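Local coordinates for protein 6-O-methylguanine DNA methyltransferase (Enterococcus faecalis, PDB 2B6C) that is of unproven function but probably takes part in repairing alkylated DNA, as an all-helical member of the AlkD-like family, at residues N140-L145 against E172-K177; H25-A30 against K101-S106; K46-W51 against L80-R85. One frame throughout, in Å; residues are numbered along the deposited sequence. Where two conformers were deposited one is given.

Contact 1 (N140-L145 against E172-K177); sequences NRRVAL and EFFIQK. With SO4 (sulfate ion), chain I.
Ile175 pushes its terminal methyl against the flank of helix 138-146 and makes the tight half of this contact. Its CD1 lies 3.8 Å from the backbone N of Arg142 and also touches CB of Arg141. It meets Leu145 CD1 at 4.0 Å, the two side chains crossing at about a right angle. A branched aliphatic residue suits this place because its slim end can lie against bare backbone, and Leu145 continues the apolar patch toward helix 157-166. The axes of 140-145 and 173-177 approach to 9.5 Å and run almost parallel, 7° apart, as helices of one layer do in an alpha-alpha superhelix, the architecture of AlkD relatives.

The other flank is polar. Arg142 has CG anti to the backbone N (chi1 -178°) and stays extended as far as NE. Its NH2 gives a hydrogen bond of 2.9 Å to Phe174 O, lying in the guanidinium plane and on a carbonyl lone pair, with the N-H...O angle at 148°. NE pairs with Asp108, so two directions of the guanidinium are fixed; an arginine and aspartate together, near Trp181, are consistent with the DNA-facing cleft of such proteins. Phe174 CD2 sits over one guanidinium face, 3.9 Å from Arg142 NH2, yet that nitrogen lies at the edge of the phenyl ring.

Arg142 itself is buried; the packing loosens toward Lys177, whose NZ leads off to Glu210, and the outer part of the partly buried Phe174. Glu172 caps the first turn, its OE2 accepting from Phe174 N at 3.0 Å, while Asn140 faces away and gives ND2 to O4 of a sulfate at 3.2 Å, an ion probably from the crystallisation liquor and also held by Lys95 and by the backbone N of Glu136 and Asn137.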
loop_
_atom_site.group_PDB
_atom_site.type_symbol
_atom_site.label_atom_id
_atom_site.label_comp_id
_atom_site.label_asym_id
_atom_site.label_seq_id
_atom_site.Cartn_x
_atom_site.Cartn_y
_atom_site.Cartn_z
ATOM N N ASN B 140 -26.649 3.051 6.642
ATOM C CA ASN B 140 -25.847 1.960 7.194
ATOM C C ASN B 140 -26.139 0.603 6.523
ATOM O O ASN B 140 -25.223 -0.172 6.291
ATOM C CB ASN B 140 -25.993 1.821 8.711
ATOM C CG ASN B 140 -25.231 2.878 9.479
ATOM O OD1 ASN B 140 -24.122 3.264 9.102
ATOM N ND2 ASN B 140 -25.825 3.362 10.577
ATOM N N ARG B 141 -27.412 0.302 6.261
ATOM C CA ARG B 141 -27.796 -0.962 5.602
ATOM C C ARG B 141 -27.372 -1.013 4.139
ATOM O O ARG B 141 -27.076 -2.095 3.616
ATOM C CB ARG B 141 -29.292 -1.185 5.728
ATOM C CG ARG B 141 -29.718 -1.199 7.201
ATOM C CD ARG B 141 -31.044 -1.974 7.354
ATOM N NE ARG B 141 -32.088 -1.532 6.441
ATOM C CZ ARG B 141 -32.833 -0.433 6.604
ATOM N NH1 ARG B 141 -32.634 0.391 7.646
ATOM N NH2 ARG B 141 -33.774 -0.159 5.717
ATOM N N ARG B 142 -27.312 0.159 3.490
ATOM C CA ARG B 142 -26.654 0.260 2.207
ATOM C C ARG B 142 -25.179 -0.265 2.238
ATOM O O ARG B 142 -24.732 -0.956 1.301
ATOM C CB ARG B 142 -26.755 1.685 1.644
ATOM C CG ARG B 142 -26.111 1.836 0.240
ATOM C CD ARG B 142 -26.552 3.145 -0.432
ATOM N NE ARG B 142 -25.785 3.483 -1.623
ATOM C CZ ARG B 142 -26.287 3.478 -2.866
ATOM N NH1 ARG B 142 -25.517 3.839 -3.890
ATOM N NH2 ARG B 142 -27.564 3.124 -3.100
ATOM N N VAL B 143 -24.434 0.090 3.285
ATOM C CA VAL B 143 -23.086 -0.423 3.479
ATOM C C VAL B 143 -23.091 -1.956 3.656
ATOM O O VAL B 143 -22.252 -2.610 3.045
ATOM C CB VAL B 143 -22.312 0.296 4.657
ATOM C CG1 VAL B 143 -20.871 -0.380 4.946
ATOM C CG2 VAL B 143 -22.113 1.781 4.335
ATOM N N ALA B 144 -24.027 -2.504 4.466
ATOM C CA ALA B 144 -24.160 -3.961 4.636
ATOM C C ALA B 144 -24.404 -4.667 3.294
ATOM O O ALA B 144 -23.771 -5.704 2.989
ATOM C CB ALA B 144 -25.275 -4.317 5.658
ATOM N N LEU B 145 -25.266 -4.063 2.482
ATOM C CA LEU B 145 -25.633 -4.613 1.184
ATOM C C LEU B 145 -24.504 -4.558 0.163
ATOM O O LEU B 145 -24.380 -5.438 -0.681
ATOM C CB LEU B 145 -26.887 -3.914 0.629
ATOM C CG LEU B 145 -28.228 -4.312 1.232
ATOM C CD1 LEU B 145 -29.291 -3.246 0.904
ATOM C CD2 LEU B 145 -28.687 -5.716 0.700
ATOM N N GLU B 172 -37.397 2.288 -0.144
ATOM C CA GLU B 172 -36.311 3.220 -0.408
ATOM C C GLU B 172 -35.470 2.904 -1.672
ATOM O O GLU B 172 -34.824 1.842 -1.754
ATOM C CB GLU B 172 -35.403 3.327 0.830
ATOM C CG GLU B 172 -34.190 4.219 0.617
ATOM C CD GLU B 172 -34.577 5.615 0.144
ATOM O OE1 GLU B 172 -35.357 6.294 0.839
ATOM O OE2 GLU B 172 -34.110 6.027 -0.920
ATOM N N PHE B 173 -35.479 3.845 -2.621
ATOM C CA PHE B 173 -34.644 3.795 -3.825
ATOM C C PHE B 173 -33.187 3.425 -3.536
ATOM O O PHE B 173 -32.629 2.571 -4.201
ATOM C CB PHE B 173 -34.703 5.131 -4.609
ATOM C CG PHE B 173 -33.649 5.249 -5.696
ATOM C CD1 PHE B 173 -33.857 4.701 -6.971
ATOM C CD2 PHE B 173 -32.415 5.880 -5.426
ATOM C CE1 PHE B 173 -32.872 4.801 -7.972
ATOM C CE2 PHE B 173 -31.418 5.974 -6.411
ATOM C CZ PHE B 173 -31.649 5.431 -7.688
ATOM N N PHE B 174 -32.563 4.057 -2.555
ATOM C CA PHE B 174 -31.139 3.810 -2.309
ATOM C C PHE B 174 -30.897 2.419 -1.727
ATOM O O PHE B 174 -29.776 1.925 -1.725
ATOM C CB PHE B 174 -30.545 4.873 -1.399
ATOM C CG PHE B 174 -30.450 6.233 -2.045
ATOM C CD1 PHE B 174 -31.323 7.250 -1.673
ATOM C CD2 PHE B 174 -29.486 6.496 -3.027
ATOM C CE1 PHE B 174 -31.229 8.520 -2.276
ATOM C CE2 PHE B 174 -29.403 7.758 -3.625
ATOM C CZ PHE B 174 -30.272 8.763 -3.246
ATOM N N ILE B 175 -31.952 1.804 -1.208
ATOM C CA ILE B 175 -31.834 0.439 -0.729
ATOM C C ILE B 175 -32.059 -0.545 -1.881
ATOM O O ILE B 175 -31.264 -1.474 -2.072
ATOM C CB ILE B 175 -32.757 0.189 0.499
ATOM C CG1 ILE B 175 -32.171 0.842 1.754
ATOM C CG2 ILE B 175 -33.017 -1.290 0.672
ATOM C CD1 ILE B 175 -30.890 0.163 2.309
ATOM N N GLN B 176 -33.082 -0.317 -2.701
ATOM C CA GLN B 176 -33.354 -1.265 -3.782
ATOM C C GLN B 176 -32.201 -1.252 -4.813
ATOM O O GLN B 176 -31.807 -2.302 -5.330
ATOM C CB GLN B 176 -34.721 -1.000 -4.432
ATOM C CG GLN B 176 -35.920 -1.353 -3.524
ATOM C CD GLN B 176 -35.845 -2.785 -3.079
ATOM O OE1 GLN B 176 -35.476 -3.638 -3.865
ATOM N NE2 GLN B 176 -36.138 -3.057 -1.820
ATOM N N LYS B 177 -31.676 -0.057 -5.084
ATOM C CA LYS B 177 -30.500 0.140 -5.904
ATOM C C LYS B 177 -29.311 -0.645 -5.367
ATOM O O LYS B 177 -28.592 -1.269 -6.137
ATOM C CB LYS B 177 -30.133 1.609 -5.899
ATOM C CG LYS B 177 -29.986 2.204 -7.276
ATOM C CD LYS B 177 -28.709 1.739 -7.905
ATOM C CE LYS B 177 -28.340 2.637 -9.031
ATOM N NZ LYS B 177 -28.212 1.849 -10.310
HETATM S S SO4 I . -27.960 2.395 13.495
HETATM O O1 SO4 I . -27.675 3.507 14.402
HETATM O O2 SO4 I . -28.903 1.436 14.111
HETATM O O3 SO4 I . -26.709 1.645 13.277
HETATM O O4 SO4 I . -28.503 2.930 12.230
#

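Contact 2 (H25-A30 against K101-S106); sequences HQFVFA and KAWWDS
Gln26 has its CG in the crowded position between the backbone N and the carbonyl carbon (chi1 61°), and the extended chain carries the amide on from there toward Trp103, whose CG lies anti to its own backbone N. The amide nitrogen lies over the centre of the indole: Gln26 NE2 is 3.2 Å from Trp103 CE2 and just as near to CD2. Amide and ring planes stand 59° apart, so this is a nitrogen set down on the pi face rather than flat amide stacking. A hydrogen bond from NE2 to Met23 O steadies that end, and a glutamine suits the place because one NH2 group can serve a carbonyl and still lie against an aromatic face.

Phe27 comes in beside it. Its CE1 lies 3.5 Å from Trp103 CB, which sits at the edge of the phenyl ring. The two rings form an offset edge-to-face pair, the Phe27 edge directed at the face of the Trp103 five-membered ring, with centroids 6.0 Å apart and planes at 63°. Phe27 CE2 also passes 3.7 Å from Lys101 O. Another neighbour, Asp105, has OD1 4.2 Å from Phe27 CE1, but this carboxylate is taken up by Arg69 through OD1 and by Tyr73 through OD2. Arg69 also makes a cation-pi contact with Phe27.

Solvent reaches the Gln26 side, whereas Asp105 is buried. In the fold this is a surface junction between two non-helical pieces: the link following helix 13-22, and the turn ending at Trp103, the N-cap residue of helix 104-120. Helix 69-81 supplies Arg69 and Tyr73 to the junction, and helix 138-146 touches Ala102 and Trp104.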
loop_
_atom_site.group_PDB
_atom_site.type_symbol
_atom_site.label_atom_id
_atom_site.label_comp_id
_atom_site.label_asym_id
_atom_site.label_seq_id
_atom_site.Cartn_x
_atom_site.Cartn_y
_atom_site.Cartn_z
ATOM N N HIS B 25 -28.911 19.964 -4.059
ATOM C CA HIS B 25 -28.823 21.232 -3.303
ATOM C C HIS B 25 -28.849 21.072 -1.805
ATOM O O HIS B 25 -29.371 21.937 -1.103
ATOM C CB HIS B 25 -29.973 22.194 -3.682
ATOM C CG HIS B 25 -30.005 22.540 -5.129
ATOM N ND1 HIS B 25 -29.096 23.404 -5.709
ATOM C CD2 HIS B 25 -30.822 22.118 -6.121
ATOM C CE1 HIS B 25 -29.372 23.518 -6.995
ATOM N NE2 HIS B 25 -30.415 22.747 -7.269
ATOM N N GLN B 26 -28.288 20.000 -1.288
ATOM C CA GLN B 26 -28.313 19.823 0.157
ATOM C C GLN B 26 -26.924 19.913 0.797
ATOM O O GLN B 26 -26.815 19.800 1.990
ATOM C CB GLN B 26 -28.971 18.496 0.505
ATOM C CG GLN B 26 -28.240 17.299 -0.049
ATOM C CD GLN B 26 -29.076 16.053 0.098
ATOM O OE1 GLN B 26 -29.565 15.727 1.196
ATOM N NE2 GLN B 26 -29.249 15.347 -0.996
ATOM N N PHE B 27 -25.890 20.107 -0.019
ATOM C CA PHE B 27 -24.536 20.326 0.464
ATOM C C PHE B 27 -24.035 21.599 -0.128
ATOM O O PHE B 27 -24.438 21.975 -1.238
ATOM C CB PHE B 27 -23.585 19.192 0.048
ATOM C CG PHE B 27 -24.000 17.844 0.560
ATOM C CD1 PHE B 27 -24.568 16.909 -0.303
ATOM C CD2 PHE B 27 -23.814 17.507 1.914
ATOM C CE1 PHE B 27 -24.984 15.636 0.171
ATOM C CE2 PHE B 27 -24.240 16.255 2.409
ATOM C CZ PHE B 27 -24.845 15.321 1.525
ATOM N N VAL B 28 -23.111 22.241 0.587
ATOM C CA VAL B 28 -22.331 23.347 0.040
ATOM C C VAL B 28 -21.085 22.731 -0.653
ATOM O O VAL B 28 -20.407 21.861 -0.073
ATOM C CB VAL B 28 -21.986 24.408 1.151
ATOM C CG1 VAL B 28 -21.185 25.625 0.594
ATOM C CG2 VAL B 28 -23.260 24.907 1.808
ATOM N N PHE B 29 -20.797 23.162 -1.885
ATOM C CA PHE B 29 -19.593 22.730 -2.589
ATOM C C PHE B 29 -18.593 23.861 -2.760
ATOM O O PHE B 29 -18.986 25.047 -2.854
ATOM C CB PHE B 29 -19.938 22.150 -3.977
ATOM C CG PHE B 29 -20.364 20.703 -3.931
ATOM C CD1 PHE B 29 -21.675 20.364 -3.605
ATOM C CD2 PHE B 29 -19.440 19.683 -4.176
ATOM C CE1 PHE B 29 -22.074 18.977 -3.531
ATOM C CE2 PHE B 29 -19.814 18.325 -4.118
ATOM C CZ PHE B 29 -21.139 17.983 -3.817
ATOM N N ALA B 30 -17.314 23.505 -2.839
ATOM C CA ALA B 30 -16.300 24.492 -3.187
ATOM C C ALA B 30 -16.259 24.613 -4.717
ATOM O O ALA B 30 -15.955 25.659 -5.241
ATOM C CB ALA B 30 -14.929 24.106 -2.627
ATOM N N LYS B 101 -23.719 13.573 7.569
ATOM C CA LYS B 101 -23.660 14.255 6.279
ATOM C C LYS B 101 -23.859 13.213 5.135
ATOM O O LYS B 101 -23.120 13.200 4.156
ATOM C CB LYS B 101 -22.329 15.016 6.108
ATOM C CG LYS B 101 -21.911 15.823 7.334
ATOM C CD LYS B 101 -20.734 16.718 7.007
ATOM C CE LYS B 101 -20.538 17.862 7.983
ATOM N NZ LYS B 101 -19.622 18.855 7.357
ATOM N N ALA B 102 -24.849 12.356 5.303
ATOM C CA ALA B 102 -25.014 11.176 4.481
ATOM C C ALA B 102 -25.802 11.424 3.216
ATOM O O ALA B 102 -26.911 12.014 3.250
ATOM C CB ALA B 102 -25.688 10.058 5.284
ATOM N N TRP B 103 -25.238 10.933 2.112
ATOM C CA TRP B 103 -25.940 10.871 0.835
ATOM C C TRP B 103 -25.179 9.781 0.076
ATOM O O TRP B 103 -24.183 9.287 0.592
ATOM C CB TRP B 103 -25.871 12.227 0.113
ATOM C CG TRP B 103 -26.781 12.368 -1.084
ATOM C CD1 TRP B 103 -26.410 12.638 -2.371
ATOM C CD2 TRP B 103 -28.221 12.276 -1.086
ATOM N NE1 TRP B 103 -27.533 12.722 -3.180
ATOM C CE2 TRP B 103 -28.652 12.527 -2.409
ATOM C CE3 TRP B 103 -29.185 12.043 -0.087
ATOM C CZ2 TRP B 103 -30.000 12.522 -2.770
ATOM C CZ3 TRP B 103 -30.544 12.049 -0.456
ATOM C CH2 TRP B 103 -30.924 12.273 -1.786
ATOM N N TRP B 104 -25.588 9.407 -1.137
ATOM C CA TRP B 104 -24.951 8.220 -1.746
ATOM C C TRP B 104 -23.446 8.445 -2.000
ATOM O O TRP B 104 -22.659 7.508 -2.010
ATOM C CB TRP B 104 -25.688 7.801 -3.033
ATOM C CG TRP B 104 -25.629 8.859 -4.130
ATOM C CD1 TRP B 104 -26.603 9.788 -4.439
ATOM C CD2 TRP B 104 -24.548 9.097 -5.036
ATOM N NE1 TRP B 104 -26.185 10.582 -5.483
ATOM C CE2 TRP B 104 -24.933 10.187 -5.870
ATOM C CE3 TRP B 104 -23.295 8.478 -5.258
ATOM C CZ2 TRP B 104 -24.115 10.676 -6.887
ATOM C CZ3 TRP B 104 -22.463 8.991 -6.255
ATOM C CH2 TRP B 104 -22.885 10.076 -7.063
ATOM N N ASP B 105 -23.047 9.701 -2.197
ATOM C CA ASP B 105 -21.671 10.019 -2.521
ATOM C C ASP B 105 -20.708 9.720 -1.348
ATOM O O ASP B 105 -19.669 9.067 -1.552
ATOM C CB ASP B 105 -21.539 11.458 -3.065
ATOM C CG ASP B 105 -22.006 12.533 -2.080
ATOM O OD1 ASP B 105 -22.896 12.269 -1.254
ATOM O OD2 ASP B 105 -21.478 13.679 -2.131
ATOM N N SER B 106 -21.045 10.177 -0.142
ATOM C CA SER B 106 -20.216 9.863 1.043
ATOM C C SER B 106 -20.363 8.428 1.550
ATOM O O SER B 106 -19.396 7.826 1.966
ATOM C CB SER B 106 -20.478 10.833 2.209
ATOM O OG SER B 106 -21.782 10.645 2.748
#

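Contact 3 (K46-W51 against L80-R85); sequences KESHTW and LQNVQR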
loop_
_atom_site.group_PDB
_atom_site.type_symbol
_atom_site.label_atom_id
_atom_site.label_comp_id
_atom_site.label_asym_id
_atom_site.label_seq_id
_atom_site.Cartn_x
_atom_site.Cartn_y
_atom_site.Cartn_z
ATOM N N LYS B 46 -0.139 11.869 1.141
ATOM C CA LYS B 46 1.190 11.292 1.314
ATOM C C LYS B 46 1.715 11.487 2.742
ATOM O O LYS B 46 2.207 10.553 3.355
ATOM C CB LYS B 46 2.164 11.875 0.283
ATOM C CG LYS B 46 3.648 11.589 0.542
ATOM C CD LYS B 46 4.563 12.332 -0.451
ATOM C CE LYS B 46 4.426 11.813 -1.867
ATOM N NZ LYS B 46 5.576 12.218 -2.740
ATOM N N GLU B 47 1.622 12.702 3.281
ATOM C CA GLU B 47 2.184 12.947 4.610
ATOM C C GLU B 47 1.331 12.340 5.729
ATOM O O GLU B 47 1.835 12.096 6.811
ATOM C CB GLU B 47 2.516 14.441 4.845
ATOM C CG GLU B 47 1.555 15.235 5.730
ATOM C CD GLU B 47 2.190 16.484 6.343
ATOM O OE1 GLU B 47 3.258 16.912 5.847
ATOM O OE2 GLU B 47 1.623 17.039 7.319
ATOM N N SER B 48 0.057 12.074 5.438
ATOM C CA SER B 48 -0.864 11.523 6.426
ATOM C C SER B 48 -0.401 10.156 6.964
ATOM O O SER B 48 -0.634 9.848 8.118
ATOM C CB SER B 48 -2.270 11.419 5.855
ATOM O OG SER B 48 -2.360 10.303 4.968
ATOM N N HIS B 49 0.246 9.348 6.124
ATOM C CA HIS B 49 0.855 8.055 6.560
ATOM C C HIS B 49 1.865 8.199 7.683
ATOM O O HIS B 49 2.108 7.235 8.433
ATOM C CB HIS B 49 1.550 7.364 5.391
ATOM C CG HIS B 49 0.648 7.118 4.226
ATOM N ND1 HIS B 49 0.745 7.826 3.047
ATOM C CD2 HIS B 49 -0.375 6.253 4.061
ATOM C CE1 HIS B 49 -0.186 7.417 2.210
ATOM N NE2 HIS B 49 -0.884 6.467 2.803
ATOM N N THR B 50 2.444 9.398 7.802
ATOM C CA THR B 50 3.503 9.646 8.787
ATOM C C THR B 50 2.955 10.174 10.130
ATOM O O THR B 50 3.679 10.239 11.123
ATOM C CB THR B 50 4.634 10.619 8.230
ATOM O OG1 THR B 50 4.193 11.977 8.276
ATOM C CG2 THR B 50 5.046 10.270 6.795
ATOM N N TRP B 51 1.692 10.579 10.148
ATOM C CA TRP B 51 1.095 11.164 11.342
ATOM C C TRP B 51 0.886 10.115 12.421
ATOM O O TRP B 51 0.518 8.979 12.112
ATOM C CB TRP B 51 -0.255 11.854 11.066
ATOM C CG TRP B 51 -0.219 12.982 10.065
ATOM C CD1 TRP B 51 0.872 13.765 9.696
ATOM C CD2 TRP B 51 -1.336 13.494 9.337
ATOM N NE1 TRP B 51 0.484 14.693 8.740
ATOM C CE2 TRP B 51 -0.860 14.557 8.515
ATOM C CE3 TRP B 51 -2.685 13.130 9.262
ATOM C CZ2 TRP B 51 -1.697 15.253 7.640
ATOM C CZ3 TRP B 51 -3.506 13.826 8.408
ATOM C CH2 TRP B 51 -3.010 14.864 7.594
ATOM N N LEU B 80 -9.179 5.996 3.707
ATOM C CA LEU B 80 -8.882 5.014 2.666
ATOM C C LEU B 80 -7.373 4.787 2.449
ATOM O O LEU B 80 -6.919 3.657 2.313
ATOM C CB LEU B 80 -9.492 5.469 1.351
ATOM C CG LEU B 80 -10.840 4.893 0.993
ATOM C CD1 LEU B 80 -11.472 5.869 -0.005
ATOM C CD2 LEU B 80 -10.571 3.501 0.364
ATOM N N GLN B 81 -6.614 5.877 2.381
ATOM C CA GLN B 81 -5.154 5.809 2.203
ATOM C C GLN B 81 -4.404 5.148 3.359
ATOM O O GLN B 81 -3.320 4.617 3.166
ATOM C CB GLN B 81 -4.576 7.219 1.973
ATOM C CG GLN B 81 -4.921 7.841 0.614
ATOM C CD GLN B 81 -4.932 6.858 -0.565
ATOM O OE1 GLN B 81 -5.995 6.358 -0.973
ATOM N NE2 GLN B 81 -3.763 6.597 -1.126
ATOM N N ASN B 82 -4.961 5.228 4.560
ATOM C CA ASN B 82 -4.333 4.699 5.756
ATOM C C ASN B 82 -5.051 3.450 6.271
ATOM O O ASN B 82 -4.917 3.087 7.440
ATOM C CB ASN B 82 -4.283 5.788 6.841
ATOM C CG ASN B 82 -3.351 6.929 6.462
ATOM O OD1 ASN B 82 -2.146 6.862 6.717
ATOM N ND2 ASN B 82 -3.899 7.979 5.837
ATOM N N VAL B 83 -5.789 2.785 5.385
ATOM C CA VAL B 83 -6.658 1.661 5.741
ATOM C C VAL B 83 -5.923 0.562 6.556
ATOM O O VAL B 83 -6.463 0.058 7.543
ATOM C CB VAL B 83 -7.376 1.088 4.455
ATOM C CG1 VAL B 83 -6.362 0.525 3.416
ATOM C CG2 VAL B 83 -8.492 0.102 4.786
ATOM N N GLN B 84 -4.689 0.249 6.158
ATOM C CA GLN B 84 -3.833 -0.726 6.827
ATOM C C GLN B 84 -3.465 -0.390 8.271
ATOM O O GLN B 84 -3.171 -1.299 9.044
ATOM C CB GLN B 84 -2.550 -0.944 6.033
ATOM C CG GLN B 84 -2.805 -1.621 4.743
ATOM C CD GLN B 84 -1.538 -2.144 4.117
ATOM O OE1 GLN B 84 -0.800 -1.408 3.451
ATOM N NE2 GLN B 84 -1.289 -3.434 4.307
ATOM N N ARG B 85 -3.485 0.899 8.610
ATOM C CA ARG B 85 -3.126 1.400 9.934
ATOM C C ARG B 85 -4.198 1.203 11.016
ATOM O O ARG B 85 -3.900 1.317 12.213
ATOM C CB ARG B 85 -2.756 2.894 9.856
ATOM C CG ARG B 85 -1.520 3.187 8.974
ATOM C CD ARG B 85 -1.168 4.686 9.037
ATOM N NE ARG B 85 -0.872 5.067 10.413
ATOM C CZ ARG B 85 -0.730 6.302 10.875
ATOM N NH1 ARG B 85 -0.841 7.360 10.073
ATOM N NH2 ARG B 85 -0.474 6.479 12.161
#
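A type I beta turn, Ser48 to Trp51, at the C-terminal end of helix 34-48 meets the residues leaving helix 69-81, where Ser48 and His49 touch Asn82 and Arg85. Asn82 ND2 donates to Ser48 OG over 2.9 Å, almost straight at 175° and in the amide plane. Small polar side chains fit so tight a spot because each can serve twice: the serine hydroxyl also bonds Leu45 O, and ND2 also bonds Leu78 O, tying both to their own helices. The other amide atom, Asn82 OD1, lies 3.2 Å from CD2 of His49.

The imidazole of His49 spans two carbonyls. ND1 donates to Lys46 O at 3.1 Å, and NE2 to Gln81 O at 3.1 Å, the latter in the ring plane although the nitrogen stands well above the peptide plane of its acceptor. With both ring nitrogens donating to helix-end carbonyls, the arrangement would favour a doubly protonated ring, though the bent NE2 bond makes this tentative. Such C-terminal turns of neighbouring helices form one edge of the alpha-helical solenoid, and at this edge the second subunit adds its Gln84 against His49 and Thr50.

Arg85 grips the end of the turn. Its chain bends at chi3 (60°), which places NE. NH2 then meets Trp51 O at 2.7 Å, nearly along the C=O axis (164°), while NH1 adds a weak bond of 2.9 Å to the same oxygen. Ser48 O, near the guanidinium plane, and His49 O, over one face, are close to NH1 without being hydrogen-bonded, so Trp51 O alone of the three accepts, and a planar cation suits this cluster of carbonyls. Leu56 of helix 53-65 touches both Asn82 and Arg85.

Starting from the N terminus, the chain first enters contact 2 at 25-30, then contact 3 at 46-51. Contact 3 closes first, at 80-85, joining the ends of helices 34-48 and 69-81; contact 2 closes afterwards at 101-106, so the smaller loop falls wholly within the larger one. Contact 1 follows in series, linking helices 138-146 and 173-186. No pair crosses. Contacts 1 and 2 nevertheless touch, Phe174 CE2 lying 3.6 Å from Trp104 CD1, so packing runs from 101-106 on to helix 173-186. Contact 3 stands apart, its centre about 29 Å from that of contact 1, on the opposite side of the chain's centre.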